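Local structure of ABC transporter (Thermotoga maritima, 1JI0) at residues R90-E95 against I150-M155; P127-R132 against Q146-G151. The protein binds ATP and probably hydrolyses it to drive branched-chain amino acid transport, as a nucleotide-binding subunit of an ABC transporter. All blocks are in the same frame, centred on the assembly; numbering follows the deposited sequence.

Contact 1. Residues R90-E95 against I150-M155; sequences RRIFPE and IGRALM
Ile92 and Arg152 bring the two backbones closest, with their CA atoms 9.0 Å apart, and the gap between the irregular loop 90-95 and the helical segment 150-155 is bridged mainly by the side chain of Arg152. Its CG lies anti to the backbone N (chi1 179°), which sends the chain out from the helix, and a bend at chi3 (63°) brings the guanidinium to the loop, running past Ile92 and across Phe93. Ile92 CD1 sits over one face of that group, toward its rim, 4.0 Å from Arg152 CZ. Phe93 comes to the guanidinium edge, with CD1 3.4 Å from Arg152 NH1. The two planes are 60° apart, so this is not a flat stack. Arg152 NH2 lies 2.8 Å from the backbone Arg91 O. The loop follows Glu88, an ATP-pocket residue that probably occupies the Q-loop position of the ABC fold. Replacing Arg152 by an alanine would probably leave a gap beside the Phe93 ring and Ile92 CD1 and take away the charged group near Arg91 O. Arg91 turns its own side chain elsewhere, to about 8 Å from the bound ATP. Asn101 and Met104 also touch both Phe93 and Arg152.

Contact 2. Residues P127-R132 against Q146-G151; sequences PRLKER and QMLAIG
Leu129 of the short helix 127-130 reaches over to Met147 and Leu148 on helix 142-154, and this one side chain carries the contact. The backbones are 7.1 Å apart at the CA atoms of Leu129 and Leu148. Leu129 CB points toward the longer helix but serves only to span the gap. CG continues the reach, and the two methyls then divide the work. CD1 goes to Met147, stopping 4.2 Å from Met147 CB. CD2 settles against the helix backbone, 3.7 Å from Leu148 CA, and is as near to Met147 O. That carbonyl also accepts the helical bond from Gly151 N. Leu129 CD2 also meets Leu148 CD1, at 4.2 Å.

Both helices belong to the helical subdomain of the ABC ATPase, and helix 142-154 begins within the LSGGE signature motif. The selenium end of Met147, present as selenomethionine, leads away from Leu129, and its side chain touches Phe126. Leu148 packs in addition on Val98, Asn101 and Leu102 of helix 98-103. Arg128, Glu131 and Arg132 form a salt-bridge network. Glu131 OE2 is 3.4 Å from Arg132 NH1, and its bridge to Arg128 NE is long. Arg132 NE pairs with Glu144 OE2, a second tie to helix 142-154.

Both contacts use helix 142-154, and their centres are about 8 Å apart. Contact 1 lies at the surface, where the loop after strand 83-86 passes the helix. Contact 2 is buried, and a short helix supplies the partner. The chemistry follows this difference. Contact 1 is dominated by one charged arginine beside mixed apolar and carbonyl groups. In contact 2 only aliphatic groups and the helix backbone meet. The contacts also touch each other, since Ile92 of the loop packs on Leu148 and Ala149. Contact 1 lies nearer the ATP site, while contact 2 lies away from it.

Contact 1. Residues R90-E95 against I150-M155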
# COMPACT_ATOMS: atom_id res chain seq x y z
N ARG A 90 0.88 -2.01 11.69
CA ARG A 90 -0.51 -1.66 11.98
C ARG A 90 -0.55 -0.44 12.90
O ARG A 90 -1.26 -0.44 13.91
CB ARG A 90 -1.21 -2.84 12.67
CG ARG A 90 -0.84 -4.20 12.10
CD ARG A 90 -1.18 -5.31 13.08
NE ARG A 90 -0.61 -6.59 12.69
CZ ARG A 90 -0.53 -7.65 13.50
NH1 ARG A 90 -0.98 -7.57 14.74
NH2 ARG A 90 0.02 -8.78 13.07
N ARG A 91 0.23 0.58 12.57
CA ARG A 91 0.29 1.79 13.38
C ARG A 91 -1.07 2.44 13.54
O ARG A 91 -1.72 2.81 12.56
CB ARG A 91 1.29 2.77 12.77
CG ARG A 91 2.68 2.18 12.66
CD ARG A 91 3.63 3.06 11.86
NE ARG A 91 4.82 2.31 11.48
CZ ARG A 91 5.79 2.78 10.70
NH1 ARG A 91 5.71 4.02 10.22
NH2 ARG A 91 6.83 2.02 10.40
N ILE A 92 -1.49 2.57 14.79
CA ILE A 92 -2.78 3.17 15.13
C ILE A 92 -2.61 3.90 16.46
O ILE A 92 -1.64 3.66 17.18
CB ILE A 92 -3.85 2.06 15.26
CG1 ILE A 92 -5.18 2.55 14.69
CG2 ILE A 92 -4.02 1.64 16.72
CD1 ILE A 92 -5.13 2.77 13.19
N PHE A 93 -3.53 4.79 16.79
CA PHE A 93 -3.44 5.51 18.06
C PHE A 93 -4.36 4.86 19.08
O PHE A 93 -5.56 5.11 19.09
CB PHE A 93 -3.78 6.98 17.86
CG PHE A 93 -2.77 7.71 17.04
CD1 PHE A 93 -3.12 8.25 15.81
CD2 PHE A 93 -1.46 7.82 17.47
CE1 PHE A 93 -2.18 8.90 15.02
CE2 PHE A 93 -0.50 8.47 16.70
CZ PHE A 93 -0.86 9.01 15.47
N PRO A 94 -3.80 4.02 19.96
CA PRO A 94 -4.54 3.31 21.01
C PRO A 94 -5.33 4.17 21.98
O PRO A 94 -6.38 3.76 22.46
CB PRO A 94 -3.46 2.48 21.69
CG PRO A 94 -2.24 3.32 21.53
CD PRO A 94 -2.35 3.78 20.11
N GLU A 95 -4.82 5.37 22.27
CA GLU A 95 -5.49 6.28 23.21
C GLU A 95 -6.75 6.90 22.62
O GLU A 95 -7.54 7.52 23.34
CB GLU A 95 -4.52 7.39 23.65
CG GLU A 95 -4.02 8.28 22.51
CD GLU A 95 -2.78 7.74 21.84
OE1 GLU A 95 -2.70 6.52 21.59
OE2 GLU A 95 -1.87 8.55 21.54
N ILE A 150 -6.04 0.91 7.75
CA ILE A 150 -6.49 1.00 6.37
C ILE A 150 -7.69 1.94 6.27
O ILE A 150 -7.81 2.71 5.32
CB ILE A 150 -6.88 -0.39 5.81
CG1 ILE A 150 -5.64 -1.29 5.72
CG2 ILE A 150 -7.54 -0.25 4.45
CD1 ILE A 150 -5.95 -2.71 5.33
N GLY A 151 -8.60 1.86 7.24
CA GLY A 151 -9.77 2.72 7.21
C GLY A 151 -9.40 4.19 7.30
O GLY A 151 -9.95 5.04 6.60
N ARG A 152 -8.45 4.49 8.18
CA ARG A 152 -7.99 5.87 8.36
C ARG A 152 -7.47 6.44 7.05
O ARG A 152 -7.80 7.58 6.68
CB ARG A 152 -6.89 5.91 9.42
CG ARG A 152 -6.32 7.31 9.68
CD ARG A 152 -5.43 7.30 10.91
NE ARG A 152 -4.27 6.43 10.76
CZ ARG A 152 -3.47 6.06 11.76
NH1 ARG A 152 -3.72 6.48 12.99
NH2 ARG A 152 -2.42 5.29 11.52
N ALA A 153 -6.67 5.66 6.34
CA ALA A 153 -6.11 6.09 5.07
C ALA A 153 -7.24 6.37 4.07
O ALA A 153 -7.19 7.34 3.31
CB ALA A 153 -5.16 5.02 4.52
N LEU A 154 -8.26 5.53 4.08
CA LEU A 154 -9.38 5.70 3.16
C LEU A 154 -10.13 7.01 3.38
O LEU A 154 -10.53 7.66 2.43
CB LEU A 154 -10.36 4.53 3.27
CG LEU A 154 -9.93 3.20 2.64
CD1 LEU A 154 -11.04 2.17 2.82
CD2 LEU A 154 -9.65 3.42 1.17
N MSE A 155 -10.31 7.40 4.64
CA MSE A 155 -11.02 8.63 4.95
C MSE A 155 -10.37 9.88 4.35
O MSE A 155 -10.97 10.95 4.33
CB MSE A 155 -11.16 8.80 6.47
CG MSE A 155 -12.14 7.82 7.11
SE MSE A 155 -13.91 7.88 6.30
CE MSE A 155 -14.15 9.79 6.19

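Contact 2. Residues P127-R132 against Q146-G151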
# COMPACT_ATOMS: atom_id res chain seq x y z
N PRO A 127 -17.20 -4.34 9.10
CA PRO A 127 -18.27 -4.50 10.09
C PRO A 127 -17.73 -4.56 11.52
O PRO A 127 -18.26 -3.90 12.42
CB PRO A 127 -18.93 -5.80 9.66
CG PRO A 127 -18.78 -5.76 8.17
CD PRO A 127 -17.35 -5.31 8.00
N ARG A 128 -16.68 -5.35 11.71
CA ARG A 128 -16.06 -5.51 13.02
C ARG A 128 -15.61 -4.19 13.64
O ARG A 128 -15.59 -4.04 14.86
CB ARG A 128 -14.86 -6.45 12.92
CG ARG A 128 -15.22 -7.90 12.62
CD ARG A 128 -16.17 -8.44 13.67
NE ARG A 128 -16.16 -9.90 13.71
CZ ARG A 128 -15.09 -10.63 14.04
NH1 ARG A 128 -13.95 -10.03 14.36
NH2 ARG A 128 -15.18 -11.96 14.07
N LEU A 129 -15.23 -3.24 12.79
CA LEU A 129 -14.77 -1.94 13.28
C LEU A 129 -15.96 -1.13 13.78
O LEU A 129 -15.89 -0.50 14.84
CB LEU A 129 -14.03 -1.19 12.17
CG LEU A 129 -12.54 -0.93 12.38
CD1 LEU A 129 -11.84 -2.18 12.87
CD2 LEU A 129 -11.92 -0.44 11.08
N LYS A 130 -17.06 -1.14 13.03
CA LYS A 130 -18.26 -0.41 13.43
C LYS A 130 -18.83 -1.07 14.68
O LYS A 130 -19.57 -0.45 15.45
CB LYS A 130 -19.30 -0.43 12.32
CG LYS A 130 -20.61 0.24 12.70
CD LYS A 130 -21.55 0.33 11.51
CE LYS A 130 -22.85 1.04 11.87
NZ LYS A 130 -23.75 1.21 10.70
N GLU A 131 -18.48 -2.33 14.88
CA GLU A 131 -18.92 -3.09 16.03
C GLU A 131 -18.22 -2.57 17.28
O GLU A 131 -18.65 -2.81 18.40
CB GLU A 131 -18.61 -4.58 15.84
CG GLU A 131 -18.77 -5.45 17.08
CD GLU A 131 -18.55 -6.94 16.82
OE1 GLU A 131 -18.60 -7.73 17.78
OE2 GLU A 131 -18.32 -7.32 15.65
N ARG A 132 -17.13 -1.83 17.07
CA ARG A 132 -16.35 -1.29 18.18
C ARG A 132 -15.99 0.17 17.94
O ARG A 132 -14.89 0.61 18.27
CB ARG A 132 -15.08 -2.13 18.37
CG ARG A 132 -15.34 -3.62 18.45
CD ARG A 132 -14.04 -4.42 18.50
NE ARG A 132 -14.27 -5.86 18.57
CZ ARG A 132 -14.85 -6.58 17.61
NH1 ARG A 132 -15.27 -5.99 16.50
NH2 ARG A 132 -15.01 -7.88 17.77
N GLN A 146 -5.15 -3.34 12.10
CA GLN A 146 -4.68 -3.29 10.72
C GLN A 146 -5.81 -2.74 9.87
O GLN A 146 -5.59 -1.89 9.01
CB GLN A 146 -4.29 -4.69 10.24
CG GLN A 146 -3.85 -4.76 8.78
CD GLN A 146 -2.66 -3.87 8.47
OE1 GLN A 146 -1.63 -3.94 9.14
NE2 GLN A 146 -2.80 -3.02 7.46
N MSE A 147 -7.02 -3.22 10.13
CA MSE A 147 -8.19 -2.78 9.39
C MSE A 147 -8.48 -1.31 9.70
O MSE A 147 -8.98 -0.57 8.85
CB MSE A 147 -9.40 -3.64 9.76
CG MSE A 147 -9.21 -5.13 9.50
SE MSE A 147 -8.84 -5.57 7.62
CE MSE A 147 -10.53 -6.43 7.17
N LEU A 148 -8.16 -0.90 10.93
CA LEU A 148 -8.37 0.48 11.34
C LEU A 148 -7.39 1.40 10.61
O LEU A 148 -7.78 2.46 10.11
CB LEU A 148 -8.19 0.62 12.86
CG LEU A 148 -8.40 2.02 13.47
CD1 LEU A 148 -9.68 2.62 12.94
CD2 LEU A 148 -8.46 1.94 14.99
N ALA A 149 -6.14 0.97 10.53
CA ALA A 149 -5.10 1.74 9.83
C ALA A 149 -5.52 1.96 8.38
O ALA A 149 -5.37 3.06 7.83
CB ALA A 149 -3.77 1.01 9.89
N ILE A 150 -6.04 0.91 7.75
CA ILE A 150 -6.49 1.00 6.37
C ILE A 150 -7.69 1.94 6.27
O ILE A 150 -7.81 2.71 5.32
CB ILE A 150 -6.88 -0.39 5.81
CG1 ILE A 150 -5.64 -1.29 5.72
CG2 ILE A 150 -7.54 -0.25 4.45
CD1 ILE A 150 -5.95 -2.71 5.33
N GLY A 151 -8.60 1.86 7.24
CA GLY A 151 -9.77 2.72 7.21
C GLY A 151 -9.40 4.19 7.30
O GLY A 151 -9.95 5.04 6.60